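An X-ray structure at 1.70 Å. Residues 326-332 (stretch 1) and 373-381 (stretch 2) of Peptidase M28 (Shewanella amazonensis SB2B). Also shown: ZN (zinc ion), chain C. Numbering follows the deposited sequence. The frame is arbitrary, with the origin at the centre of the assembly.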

ATOM      1  N   ILE A 326      10.921 -33.215  19.060  1.00  3.83           N
ATOM      2  CA  ILE A 326      10.254 -32.686  17.877  1.00  4.89           C
ATOM      3  C   ILE A 326      10.571 -31.227  17.803  1.00  4.28           C
ATOM      4  O   ILE A 326      10.812 -30.587  18.838  1.00  5.09           O
ATOM      5  CB  ILE A 326       8.738 -32.929  17.920  1.00  5.14           C
ATOM      6  CG1 ILE A 326       8.103 -32.658  16.544  1.00  4.61           C
ATOM      7  CG2 ILE A 326       8.085 -32.066  19.004  1.00  4.78           C
ATOM      8  CD1 ILE A 326       6.775 -33.443  16.308  1.00  3.05           C
ATOM      9  N   ALA A 327      10.591 -30.701  16.588  1.00  3.09           N
ATOM     10  CA  ALA A 327      10.809 -29.284  16.343  1.00  3.81           C
ATOM     11  C   ALA A 327       9.739 -28.704  15.416  1.00  5.29           C
ATOM     12  O   ALA A 327       9.293 -29.401  14.524  1.00  3.82           O
ATOM     13  CB  ALA A 327      12.193 -29.072  15.692  1.00  2.59           C
ATOM     14  N   ALA A 328       9.363 -27.431  15.617  1.00  4.45           N
ATOM     15  CA  ALA A 328       8.389 -26.717  14.769  1.00  3.36           C
ATOM     16  C   ALA A 328       8.698 -25.241  14.792  1.00  5.02           C
ATOM     17  O   ALA A 328       9.295 -24.748  15.755  1.00  4.89           O
ATOM     18  CB  ALA A 328       6.923 -26.951  15.200  1.00  2.00           C
ATOM     19  N   GLU A 329       8.336 -24.557  13.719  1.00  5.51           N
ATOM     20  CA  GLU A 329       8.591 -23.121  13.591  1.00  5.05           C
ATOM     21  C   GLU A 329       7.386 -22.382  13.022  1.00  5.80           C
ATOM     22  O   GLU A 329       6.787 -22.829  12.043  1.00  7.03           O
ATOM     23  CB  GLU A 329       9.787 -22.849  12.709  1.00  5.47           C
ATOM     24  CG  GLU A 329       9.998 -21.369  12.478  1.00  8.41           C
ATOM     25  CD  GLU A 329      11.287 -21.016  11.743  1.00  5.66           C
ATOM     26  OE1 GLU A 329      11.543 -21.639  10.694  1.00  6.47           O
ATOM     27  OE2 GLU A 329      12.038 -20.111  12.228  1.00  6.81           O
ATOM     28  N   SER A 330       7.070 -21.245  13.633  1.00  4.13           N
ATOM     29  CA  SER A 330       6.042 -20.318  13.138  1.00  4.38           C
ATOM     30  C   SER A 330       6.749 -19.256  12.272  1.00  6.74           C
ATOM     31  O   SER A 330       7.487 -18.402  12.794  1.00  6.25           O
ATOM     32  CB  SER A 330       5.337 -19.642  14.282  1.00  5.62           C
ATOM     33  OG  SER A 330       4.240 -18.809  13.851  1.00  5.77           O
ATOM     34  N   ASP A 331       6.509 -19.305  10.972  1.00  4.10           N
ATOM     35  CA  ASP A 331       7.065 -18.296  10.033  1.00  5.04           C
ATOM     36  C   ASP A 331       6.190 -18.233   8.775  1.00  7.83           C
ATOM     37  O   ASP A 331       6.673 -18.369   7.662  1.00  8.46           O
ATOM     38  CB  ASP A 331       8.492 -18.617   9.638  1.00  5.72           C
ATOM     39  CG  ASP A 331       9.102 -17.526   8.793  1.00  8.31           C
ATOM     40  OD1 ASP A 331       8.715 -16.369   8.996  1.00  7.19           O
ATOM     41  OD2 ASP A 331       9.980 -17.802   7.974  1.00  8.15           O
ATOM     42  N   PHE A 332       4.909 -18.015   8.987  1.00  5.79           N
ATOM     43  CA  PHE A 332       3.984 -17.721   7.888  1.00  6.82           C
ATOM     44  C   PHE A 332       2.947 -16.711   8.364  1.00  5.86           C
ATOM     45  O   PHE A 332       1.755 -16.835   8.091  1.00  5.28           O
ATOM     46  CB  PHE A 332       3.404 -19.023   7.355  1.00  7.40           C
ATOM     47  CG  PHE A 332       2.820 -18.924   5.979  1.00  9.09           C
ATOM     48  CD1 PHE A 332       3.245 -17.969   5.068  1.00 14.39           C
ATOM     49  CD2 PHE A 332       1.837 -19.824   5.573  1.00 10.80           C
ATOM     50  CE1 PHE A 332       2.708 -17.917   3.827  1.00  7.69           C
ATOM     51  CE2 PHE A 332       1.321 -19.785   4.280  1.00  9.21           C
ATOM     52  CZ  PHE A 332       1.741 -18.825   3.416  1.00 10.31           C
ATOM     53  N   GLY A 373       8.659 -29.081   7.842  1.00  7.05           N
ATOM     54  CA  GLY A 373       8.974 -28.173   8.911  1.00  5.19           C
ATOM     55  C   GLY A 373       9.247 -26.792   8.334  1.00  7.66           C
ATOM     56  O   GLY A 373       9.582 -26.623   7.151  1.00  6.88           O
ATOM     57  N   GLY A 374       9.122 -25.795   9.186  1.00  5.86           N
ATOM     58  CA  GLY A 374       9.429 -24.422   8.798  1.00  6.07           C
ATOM     59  C   GLY A 374      10.891 -24.229   8.460  1.00  7.81           C
ATOM     60  O   GLY A 374      11.725 -25.094   8.681  1.00  6.58           O
ATOM     61  N   PRO A 375      11.198 -23.079   7.893  1.00  7.01           N
ATOM     62  CA  PRO A 375      12.499 -22.885   7.292  1.00  7.78           C
ATOM     63  C   PRO A 375      13.683 -23.219   8.188  1.00  7.19           C
ATOM     64  O   PRO A 375      14.561 -23.988   7.790  1.00  8.88           O
ATOM     65  CB  PRO A 375      12.498 -21.394   6.940  1.00  9.91           C
ATOM     66  CG  PRO A 375      11.123 -21.003   6.880  1.00 13.02           C
ATOM     67  CD  PRO A 375      10.299 -21.941   7.661  1.00  9.76           C
ATOM     68  N   ASP A 376      13.713 -22.660   9.392  1.00  4.86           N
ATOM     69  CA  ASP A 376      14.861 -22.860  10.276  1.00  5.34           C
ATOM     70  C   ASP A 376      15.012 -24.263  10.880  1.00  6.14           C
ATOM     71  O   ASP A 376      16.075 -24.585  11.426  1.00  5.98           O
ATOM     72  CB  ASP A 376      14.803 -21.841  11.393  1.00  3.72           C
ATOM     73  CG  ASP A 376      14.954 -20.426  10.875  1.00  7.48           C
ATOM     74  OD1 ASP A 376      15.950 -20.204  10.169  1.00  9.61           O
ATOM     75  OD2 ASP A 376      14.067 -19.568  11.143  1.00  6.68           O
ATOM     76  N   VAL A 377      13.954 -25.069  10.816  1.00  6.13           N
ATOM     77  CA  VAL A 377      14.034 -26.459  11.265  1.00  8.30           C
ATOM     78  C   VAL A 377      13.991 -27.464  10.110  1.00  7.74           C
ATOM     79  O   VAL A 377      13.980 -28.685  10.324  1.00  6.12           O
ATOM     80  CB  VAL A 377      12.921 -26.785  12.310  1.00  5.34           C
ATOM     81  CG1 VAL A 377      13.047 -25.836  13.475  1.00  6.77           C
ATOM     82  CG2 VAL A 377      11.524 -26.728  11.671  1.00  5.41           C
ATOM     83  N   SER A 378      14.013 -26.946   8.880  1.00  8.35           N
ATOM     84  CA  SER A 378      13.773 -27.780   7.703  1.00  9.63           C
ATOM     85  C   SER A 378      14.958 -28.702   7.424  1.00  8.58           C
ATOM     86  O   SER A 378      14.809 -29.649   6.656  1.00  6.86           O
ATOM     87  CB  SER A 378      13.469 -26.927   6.469  1.00  7.73           C
ATOM     88  OG  SER A 378      14.579 -26.117   6.096  1.00  7.10           O
HETATM   89  N   MSE A 379      16.120 -28.435   8.055  1.00  7.09           N
HETATM   90  CA  MSE A 379      17.308 -29.278   7.849  1.00  8.19           C
HETATM   91  C   MSE A 379      17.376 -30.408   8.864  1.00  6.91           C
HETATM   92  O   MSE A 379      18.227 -31.298   8.805  1.00  7.10           O
HETATM   93  CB  MSE A 379      18.596 -28.429   7.834  1.00  6.67           C
HETATM   94  CG  MSE A 379      19.077 -27.961   9.165  1.00  9.53           C
HETATM   95 SE   MSE A 379      17.924 -26.670   9.983  0.75  3.29          SE
HETATM   96  CE  MSE A 379      18.063 -25.268   8.680  1.00 11.47           C
ATOM     97  N   LEU A 380      16.460 -30.396   9.820  1.00  6.26           N
ATOM     98  CA  LEU A 380      16.573 -31.277  10.944  1.00  6.30           C
ATOM     99  C   LEU A 380      16.076 -32.712  10.690  1.00  5.25           C
ATOM    100  O   LEU A 380      16.664 -33.649  11.210  1.00  6.53           O
ATOM    101  CB  LEU A 380      15.922 -30.657  12.209  1.00  4.94           C
ATOM    102  CG  LEU A 380      16.447 -29.288  12.680  1.00  5.92           C
ATOM    103  CD1 LEU A 380      15.715 -28.899  13.967  1.00  6.43           C
ATOM    104  CD2 LEU A 380      17.979 -29.311  12.883  1.00 10.90           C
ATOM    105  N   PRO A 381      15.024 -32.892   9.863  1.00  4.38           N
ATOM    106  CA  PRO A 381      14.647 -34.289   9.552  1.00  4.64           C
ATOM    107  C   PRO A 381      15.724 -35.132   8.925  1.00  6.13           C
ATOM    108  O   PRO A 381      15.819 -36.305   9.245  1.00  7.75           O
ATOM    109  CB  PRO A 381      13.443 -34.140   8.622  1.00  3.97           C
ATOM    110  CG  PRO A 381      12.784 -32.832   9.109  1.00  3.55           C
ATOM    111  CD  PRO A 381      14.013 -31.947   9.410  1.00  5.27           C
TER
HETATM  112 ZN    ZN C   2      10.039 -15.519   7.535  0.50  7.02          ZN
HETATM  113  O   HOH W   1       7.444 -26.003  11.468  1.00  4.95           O
HETATM  114  O   HOH W   2       8.514 -16.217   5.846  1.00 16.65           O
HETATM  115  O   HOH W   3      11.323 -15.232   6.101  1.00  9.11           O

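The strand of stretch 1 meets a tight bend of stretch 2, the two burying 341 Å² in total, and Glu 329, the residue most covered (97 Å²), does most of the joining. Its CA-to-CB bond points toward stretch 2, and with chi1 at 176° and chi2 at 173°, both t, the chain is almost fully extended, so the carboxylate reaches the start of the 3-10 segment. There Glu 329 OE1 accepts a hydrogen bond from Asp 376 N (2.7 Å, N-H...O angle 157°). Glu 329 OE1 also lies 3.2 Å from Pro 375 N, which has no hydrogen to share. The side chain of Asp 376, in the m rotamer, places Asp 376 OD2 2.4 Å from Glu 329 OE2, too close in the model to interpret; whether a proton is held there is left open.

Gly 374 lets the backbones draw together, Gly 374 CA lying 5.0 Å from Glu 329 CA: a CB on Gly 374 would sit 3.0 Å from Glu 329 CB, a clash. Water 1 bridges the same pair, accepting hydrogen bonds from Glu 329 N and Gly 374 N, its O 2.8 Å from each. At Gly 373, the positive phi of 78° favours glycine, and a CB would be crowded by Val 377 CG2.

Beside this polar centre lies a small apolar patch of buried residues. Ala 327 CB packs against Val 377 CG1 at 4.0 Å and Leu 380 CD1 at 3.9 Å; its small methyl packs against both branched side chains, each with chi1 m. Within stretch 2, Ser 378, chi1 p, turns Ser 378 OG back to donate to Pro 375 O at 2.7 Å.

Asp 331, chi1 t, binds ZN through Asp 331 OD1 (2.1 Å) and Asp 331 OD2 (2.3 Å), while Asp 331 OD2 also touches Pro 375 CG at 3.6 Å.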